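Local atomic coordinates of cortical-lytic enzyme (Bacillus cereus, PDB entry 4S3J), a protein that hydrolyses partially degraded spore cortex peptidoglycan as an N-acetylglucosaminidase during germination, recognising the muramic acid delta-lactam residues specific to spores. Residues Val343-Ala348 / Val382-Ala387; Gln366-Asn371 / Ala387-Ser392; Ser114-Lys119 / Glu151-Ala156. All coordinates share one frame; numbering follows the deposited sequence.

Overall arrangement
Interaction 3 comes first along the chain and joins two loops of the TIM barrel, one after strand 104-111 and one ahead of helix 155-164. Interactions 1 and 2 follow and cross each other in sequence. Their centres are 8 Å apart, they share A387, and F370 and P368 probably hydrogen-bond to V382 and F384 through neighbouring strands 367-373 and 379-383. Both join the alpha+beta excursion that follows barrel strand 318-330 to its return into helix 387-400, consistent with the insertion found in chitinase-like family 18 enzymes. Interaction 3 touches neither: its nearest atoms are about 13 Å from interaction 1 and about 21 Å from interaction 2.

Interaction 1. Residues Val343-Ala348 / Val382-Ala387; sequences VSSVAA and VWFEDA
The methyl of A348 sits over one face of the F384 ring. A348 CB lies 3.6 Å from the centroid of the F384 ring and 21° off the ring normal, which makes this a CH-pi contact, shifted slightly toward the CG-CD2 side of the ring. F384 can present that face because its CG is flanked by both N and C of its own backbone (chi1 69°), bringing the ring against the first turn of helix 345-354. S345 approaches the same ring differently: its OG sits at the edge, near the ring plane, 4.2 Å from F384 CD2.

That hydroxyl is directed past the ring at the backbone beyond it. S345 OG, anti to its own backbone N, donates to E385 O at 2.7 Å. With a C=O...donor angle of 157°, the donor lies close to the line of the C=O bond and in its plane. Farther along, V382 CG1 extends the apolar side of the contact, 4.3 Å from A348 CB and, more loosely, 4.5 Å from V343 CG2.

The helix start that offers S345 and A348 is fixed by S344 at the N-cap. S344 OG accepts from A347 N at 3.0 Å, while A348 N bonds to S344 O at 2.9 Å, closing the first turn. D386 is likewise an N-cap, for helix 387-400, and pairs with R388 in a salt bridge; the carboxylate of E385 turns away to N323.

Strand 367-373 flanks segment 382-387, with P368 and F370 touching F384 and F370 touching V382, and F414 lies against S345 and E385. The contact thus fastens the start of helix 345-354 to exit strand 379-383 and its connection into helix 387-400, beside barrel strand 318-330, consistent with a chitinase-like insertion.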
# COMPACT_ATOMS: atom_id res chain seq x y z
N VAL A 343 -5.84 -8.79 -9.66
CA VAL A 343 -7.04 -7.99 -9.83
C VAL A 343 -7.02 -6.74 -8.96
O VAL A 343 -6.59 -6.75 -7.80
CB VAL A 343 -8.32 -8.81 -9.49
CG1 VAL A 343 -8.55 -9.89 -10.54
CG2 VAL A 343 -8.23 -9.41 -8.10
N SER A 344 -7.56 -5.66 -9.51
CA SER A 344 -7.85 -4.47 -8.73
C SER A 344 -9.04 -4.72 -7.80
O SER A 344 -9.77 -5.69 -7.97
CB SER A 344 -8.14 -3.30 -9.65
OG SER A 344 -9.39 -3.48 -10.27
N SER A 345 -9.27 -3.81 -6.85
CA SER A 345 -10.41 -3.94 -5.93
C SER A 345 -11.70 -3.89 -6.74
O SER A 345 -12.63 -4.68 -6.49
CB SER A 345 -10.32 -2.81 -4.89
OG SER A 345 -11.33 -2.92 -3.88
N VAL A 346 -11.75 -2.97 -7.70
CA VAL A 346 -12.95 -2.81 -8.54
C VAL A 346 -13.17 -4.07 -9.38
O VAL A 346 -14.31 -4.54 -9.52
CB VAL A 346 -12.81 -1.55 -9.43
CG1 VAL A 346 -13.90 -1.48 -10.48
CG2 VAL A 346 -12.80 -0.29 -8.56
N ALA A 347 -12.09 -4.65 -9.92
CA ALA A 347 -12.23 -5.84 -10.76
C ALA A 347 -12.66 -7.06 -9.95
O ALA A 347 -13.39 -7.92 -10.44
CB ALA A 347 -10.90 -6.13 -11.48
N ALA A 348 -12.19 -7.13 -8.71
CA ALA A 348 -12.57 -8.23 -7.82
C ALA A 348 -14.07 -8.18 -7.58
O ALA A 348 -14.77 -9.18 -7.71
CB ALA A 348 -11.79 -8.14 -6.51
N VAL A 382 -10.86 -15.91 -4.76
CA VAL A 382 -10.33 -14.57 -4.85
C VAL A 382 -10.10 -13.98 -3.47
O VAL A 382 -11.00 -14.02 -2.63
CB VAL A 382 -11.29 -13.65 -5.62
CG1 VAL A 382 -10.72 -12.25 -5.71
CG2 VAL A 382 -11.59 -14.21 -7.01
N TRP A 383 -8.90 -13.45 -3.23
CA TRP A 383 -8.59 -12.65 -2.03
C TRP A 383 -8.17 -11.27 -2.53
O TRP A 383 -7.46 -11.18 -3.52
CB TRP A 383 -7.49 -13.29 -1.19
CG TRP A 383 -7.94 -14.53 -0.50
CD1 TRP A 383 -8.01 -15.79 -1.01
CD2 TRP A 383 -8.44 -14.61 0.84
NE1 TRP A 383 -8.51 -16.66 -0.07
CE2 TRP A 383 -8.77 -15.97 1.08
CE3 TRP A 383 -8.62 -13.68 1.87
CZ2 TRP A 383 -9.31 -16.40 2.30
CZ3 TRP A 383 -9.13 -14.12 3.08
CH2 TRP A 383 -9.47 -15.46 3.28
N PHE A 384 -8.65 -10.20 -1.89
CA PHE A 384 -8.35 -8.87 -2.41
C PHE A 384 -8.35 -7.83 -1.28
O PHE A 384 -8.25 -8.20 -0.11
CB PHE A 384 -9.32 -8.53 -3.57
CG PHE A 384 -10.75 -8.31 -3.20
CD1 PHE A 384 -11.58 -9.39 -2.86
CD2 PHE A 384 -11.28 -7.04 -3.26
CE1 PHE A 384 -12.93 -9.15 -2.52
CE2 PHE A 384 -12.62 -6.80 -2.90
CZ PHE A 384 -13.45 -7.86 -2.58
N GLU A 385 -8.39 -6.55 -1.65
CA GLU A 385 -8.35 -5.46 -0.68
C GLU A 385 -9.60 -4.62 -0.83
O GLU A 385 -10.02 -4.34 -1.97
CB GLU A 385 -7.12 -4.58 -0.90
CG GLU A 385 -5.77 -5.29 -0.78
CD GLU A 385 -5.44 -5.66 0.66
OE1 GLU A 385 -5.88 -4.94 1.60
OE2 GLU A 385 -4.77 -6.70 0.86
N ASP A 386 -10.20 -4.18 0.28
CA ASP A 386 -11.32 -3.25 0.20
C ASP A 386 -11.28 -2.25 1.35
O ASP A 386 -10.32 -2.22 2.13
CB ASP A 386 -12.69 -3.96 0.14
CG ASP A 386 -13.12 -4.62 1.46
OD1 ASP A 386 -12.50 -4.42 2.52
OD2 ASP A 386 -14.16 -5.34 1.43
N ALA A 387 -12.32 -1.41 1.46
CA ALA A 387 -12.30 -0.32 2.42
C ALA A 387 -12.14 -0.81 3.87
O ALA A 387 -11.50 -0.13 4.70
CB ALA A 387 -13.55 0.54 2.28

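Interaction 2. Residues Gln366-Asn371 / Ala387-Ser392; sequences QAPHFN and ARSIQS
One hydrogen bond crosses between Q366, just ahead of strand 367-371, and helix 387-392, and it comes from side chains. S392 OG donates to Q366 OE1 at 2.6 Å, short but not aligned with a lone pair: the C=O...donor angle is 127° and the donor stands 43° above the carbonyl plane of the amide. Both groups hang beside their backbone N, anti to the carbonyl carbon, and the Q366 chain bends at chi2, which brings OE1 to the S392 hydroxyl. Q366 NE2 bonds to F363 O, helping to hold the amide's rotation. Each polar atom has another partner. Q366 OE1 is also hydrogen-bonded to Y361 OH, and S392 OG to R65 NH1 from the second LysM domain, so this bond is part of a small network reaching between domains.

The remaining contacts are close packing. S389 CB lies 3.1 Å from Q366 O, where the alpha carbons of these two residues come within 5.4 Å. S389 OG, flanked by both N and C of its own backbone, passes 3.7 Å from P368 CD, and its hydrogen bond goes to E385. The pyrrolidine of P368 also touches charge: its CB is 3.9 Å from R388 NH2, an oblique approach to a guanidinium whose salt bridge is with D386.

A G1 beta bulge accompanies the approach: Q366, at positive phi, and A367 both face D362.

The short axes of strand and helix run nearly antiparallel, 154° between directions, and approach to 7.7 Å. The contact packs the sheet of the probable insertion, strands 360-362, 367-373 and 379-383, on the helix returning to the barrel; Y361 touches P368, R388 and S389. On another side of the helix, strand 3-7 of the first LysM domain and helix 415-424 pack against A387 and Q391.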
# COMPACT_ATOMS: atom_id res chain seq x y z
N GLN A 366 -8.26 -10.10 8.36
CA GLN A 366 -8.81 -8.80 7.94
C GLN A 366 -8.66 -8.63 6.43
O GLN A 366 -7.81 -7.89 5.95
CB GLN A 366 -8.16 -7.62 8.72
CG GLN A 366 -8.57 -7.55 10.20
CD GLN A 366 -9.99 -7.05 10.40
OE1 GLN A 366 -10.42 -6.09 9.77
NE2 GLN A 366 -10.72 -7.69 11.31
N ALA A 367 -9.47 -9.40 5.69
CA ALA A 367 -9.45 -9.37 4.24
C ALA A 367 -10.73 -9.94 3.63
O ALA A 367 -11.29 -10.92 4.16
CB ALA A 367 -8.27 -10.13 3.71
N PRO A 368 -11.19 -9.33 2.53
CA PRO A 368 -12.35 -9.85 1.80
C PRO A 368 -11.96 -10.97 0.85
O PRO A 368 -10.83 -11.00 0.35
CB PRO A 368 -12.85 -8.64 1.04
CG PRO A 368 -11.57 -7.87 0.73
CD PRO A 368 -10.72 -8.05 1.96
N HIS A 369 -12.91 -11.85 0.56
CA HIS A 369 -12.67 -13.00 -0.30
C HIS A 369 -13.97 -13.62 -0.75
O HIS A 369 -15.02 -13.39 -0.18
CB HIS A 369 -11.84 -14.04 0.44
CG HIS A 369 -12.49 -14.60 1.66
ND1 HIS A 369 -13.03 -15.87 1.70
CD2 HIS A 369 -12.72 -14.05 2.88
CE1 HIS A 369 -13.55 -16.08 2.90
NE2 HIS A 369 -13.37 -15.00 3.63
N PHE A 370 -13.89 -14.44 -1.80
CA PHE A 370 -15.05 -15.19 -2.28
C PHE A 370 -14.61 -16.30 -3.21
O PHE A 370 -13.46 -16.33 -3.66
CB PHE A 370 -16.08 -14.29 -2.98
CG PHE A 370 -15.54 -13.51 -4.15
CD1 PHE A 370 -14.96 -12.26 -3.96
CD2 PHE A 370 -15.60 -14.03 -5.44
CE1 PHE A 370 -14.45 -11.55 -5.01
CE2 PHE A 370 -15.10 -13.31 -6.50
CZ PHE A 370 -14.52 -12.08 -6.29
N ASN A 371 -15.53 -17.23 -3.47
CA ASN A 371 -15.32 -18.32 -4.42
C ASN A 371 -16.45 -18.32 -5.45
O ASN A 371 -17.60 -17.97 -5.12
CB ASN A 371 -15.26 -19.68 -3.73
CG ASN A 371 -14.08 -19.83 -2.79
OD1 ASN A 371 -13.96 -19.10 -1.80
ND2 ASN A 371 -13.25 -20.84 -3.05
N ALA A 387 -12.32 -1.41 1.46
CA ALA A 387 -12.30 -0.32 2.42
C ALA A 387 -12.14 -0.81 3.87
O ALA A 387 -11.50 -0.13 4.70
CB ALA A 387 -13.55 0.54 2.28
N ARG A 388 -12.73 -1.96 4.18
CA ARG A 388 -12.66 -2.50 5.54
C ARG A 388 -11.23 -2.83 5.92
O ARG A 388 -10.77 -2.45 7.02
CB ARG A 388 -13.54 -3.75 5.67
CG ARG A 388 -15.03 -3.44 5.54
CD ARG A 388 -15.87 -4.70 5.42
NE ARG A 388 -15.63 -5.42 4.17
CZ ARG A 388 -16.36 -6.45 3.75
NH1 ARG A 388 -17.39 -6.87 4.46
NH2 ARG A 388 -16.06 -7.05 2.60
N SER A 389 -10.53 -3.58 5.06
CA SER A 389 -9.19 -4.06 5.43
C SER A 389 -8.20 -2.90 5.37
O SER A 389 -7.30 -2.82 6.21
CB SER A 389 -8.74 -5.30 4.58
OG SER A 389 -8.65 -5.25 3.11
N ILE A 390 -8.36 -1.96 4.45
CA ILE A 390 -7.47 -0.79 4.45
C ILE A 390 -7.68 0.05 5.72
O ILE A 390 -6.72 0.54 6.32
CB ILE A 390 -7.68 0.09 3.19
CG1 ILE A 390 -7.13 -0.65 1.96
CG2 ILE A 390 -6.97 1.43 3.31
CD1 ILE A 390 -5.58 -0.81 1.95
N GLN A 391 -8.92 0.21 6.18
CA GLN A 391 -9.14 0.90 7.45
C GLN A 391 -8.45 0.16 8.61
O GLN A 391 -7.85 0.81 9.48
CB GLN A 391 -10.64 1.08 7.72
CG GLN A 391 -10.95 1.93 8.96
CD GLN A 391 -10.42 3.34 8.86
OE1 GLN A 391 -10.86 4.13 8.02
NE2 GLN A 391 -9.43 3.67 9.70
N SER A 392 -8.49 -1.17 8.62
CA SER A 392 -7.77 -1.92 9.64
C SER A 392 -6.28 -1.66 9.58
O SER A 392 -5.63 -1.55 10.62
CB SER A 392 -8.02 -3.41 9.49
OG SER A 392 -9.41 -3.67 9.73

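Interaction 3. Residues Ser114-Lys119 / Glu151-Ala156; sequences STIPIK and EPTETA
E154 reaches across to the backbone of the facing loop with one carboxylate oxygen. Its CG is anti to the carbonyl carbon (chi1 -56°) and the chain is extended beyond CG, which lets the carboxylate reach I118. I118 N donates to E154 OE2 at 2.9 Å with an N-H...acceptor angle of 159°, a fairly straight bond although it meets the oxygen from above the carboxylate plane. P117 CB packs closely beside the same oxygen, 3.1 Å from E154 OE2. A water completes a second link: it donates to I118 O at 2.6 Å and to E154 OE1 at 2.7 Å, so amide and carbonyl of I118 are both tied to one side chain. E154 OE1 also has a salt bridge to K157, which probably favours the ionised carboxylate.

Beside this polar link, T153 meets two isoleucines. Its CG2, flanked by both N and C of its own backbone, lies 3.8 Å from I118 CG1, the two side chains running alongside in opposite senses. I116 comes at a slant, its CG2 3.9 Å from T153 OG1.

These are loops of a TIM barrel: 114-119 connects strand 104-111 to helix 120-129, while residues 151-156 lead into helix 155-164, so neighbouring strand-to-helix connections are joined near the surface, away from E220, the probable proton donor.

Each loop has a defined turn behind these side chains. P152 to T155 make a type II beta turn with E154 third, where phi is positive (57°), and T155 OG1 donates to P152 O at 2.8 Å. E154 is also the N-cap residue of helix 155-164. In the other loop a cis peptide precedes P117, and T115 OG1 donates to P117 O at 2.7 Å. From strand 135-143, Y138 touches I118 and P152 and hydrogen-bonds through its hydroxyl to T153 O.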
# COMPACT_ATOMS: atom_id res chain seq x y z
N SER A 114 4.35 -1.40 -18.25
CA SER A 114 4.71 -2.63 -18.94
C SER A 114 4.85 -2.41 -20.45
O SER A 114 5.05 -3.36 -21.19
CB SER A 114 3.66 -3.71 -18.68
OG SER A 114 2.39 -3.30 -19.13
N THR A 115 4.74 -1.16 -20.88
CA THR A 115 4.81 -0.85 -22.30
C THR A 115 5.65 0.39 -22.58
O THR A 115 5.92 1.19 -21.68
CB THR A 115 3.41 -0.62 -22.90
OG1 THR A 115 2.83 0.57 -22.34
CG2 THR A 115 2.50 -1.80 -22.63
N ILE A 116 6.05 0.53 -23.83
CA ILE A 116 6.70 1.75 -24.28
C ILE A 116 5.99 2.20 -25.55
O ILE A 116 5.96 1.44 -26.53
CB ILE A 116 8.21 1.55 -24.57
CG1 ILE A 116 8.93 1.02 -23.33
CG2 ILE A 116 8.85 2.86 -25.02
CD1 ILE A 116 10.33 0.49 -23.60
N PRO A 117 5.39 3.41 -25.54
CA PRO A 117 5.27 4.36 -24.42
C PRO A 117 4.34 3.88 -23.31
O PRO A 117 3.63 2.90 -23.48
CB PRO A 117 4.72 5.62 -25.09
CG PRO A 117 4.00 5.13 -26.29
CD PRO A 117 4.76 3.93 -26.77
N ILE A 118 4.34 4.59 -22.18
CA ILE A 118 3.47 4.27 -21.06
C ILE A 118 2.01 4.42 -21.51
O ILE A 118 1.67 5.38 -22.19
CB ILE A 118 3.73 5.19 -19.85
CG1 ILE A 118 5.19 5.14 -19.42
CG2 ILE A 118 2.85 4.78 -18.65
CD1 ILE A 118 5.57 6.25 -18.45
N LYS A 119 1.17 3.48 -21.11
CA LYS A 119 -0.25 3.57 -21.44
C LYS A 119 -0.88 4.86 -20.92
O LYS A 119 -0.61 5.30 -19.80
CB LYS A 119 -1.03 2.37 -20.88
CG LYS A 119 -0.74 1.04 -21.58
CD LYS A 119 -1.55 -0.08 -20.94
CE LYS A 119 -1.06 -1.44 -21.40
NZ LYS A 119 -1.71 -2.54 -20.63
N GLU A 151 17.76 4.39 -17.87
CA GLU A 151 16.61 5.23 -17.55
C GLU A 151 15.34 4.62 -18.14
O GLU A 151 15.32 4.22 -19.31
CB GLU A 151 16.77 6.64 -18.10
CG GLU A 151 17.93 7.42 -17.53
CD GLU A 151 17.79 8.91 -17.75
OE1 GLU A 151 16.71 9.36 -18.20
OE2 GLU A 151 18.76 9.64 -17.45
N PRO A 152 14.25 4.59 -17.35
CA PRO A 152 12.95 4.17 -17.90
C PRO A 152 12.32 5.24 -18.79
O PRO A 152 12.69 6.40 -18.71
CB PRO A 152 12.10 3.94 -16.66
CG PRO A 152 12.69 4.82 -15.63
CD PRO A 152 14.17 4.87 -15.91
N THR A 153 11.35 4.85 -19.62
CA THR A 153 10.83 5.77 -20.62
C THR A 153 10.06 6.92 -19.98
O THR A 153 9.46 6.75 -18.92
CB THR A 153 9.90 5.02 -21.63
OG1 THR A 153 9.51 5.91 -22.67
CG2 THR A 153 8.66 4.46 -20.94
N GLU A 154 10.11 8.09 -20.61
CA GLU A 154 9.31 9.25 -20.21
C GLU A 154 9.54 9.66 -18.75
O GLU A 154 8.60 10.08 -18.05
CB GLU A 154 7.83 8.95 -20.46
CG GLU A 154 7.52 8.55 -21.91
CD GLU A 154 6.09 8.07 -22.10
OE1 GLU A 154 5.15 8.80 -21.73
OE2 GLU A 154 5.92 6.94 -22.60
N THR A 155 10.78 9.55 -18.28
CA THR A 155 11.10 9.90 -16.90
C THR A 155 10.79 11.36 -16.61
O THR A 155 10.23 11.67 -15.57
CB THR A 155 12.58 9.61 -16.56
OG1 THR A 155 12.78 8.19 -16.53
CG2 THR A 155 12.94 10.12 -15.20
N ALA A 156 11.14 12.26 -17.52
CA ALA A 156 10.90 13.69 -17.28
C ALA A 156 9.41 13.97 -17.11
O ALA A 156 9.02 14.79 -16.27
CB ALA A 156 11.48 14.52 -18.41
O HOH W 1 2.73 7.76 -22.47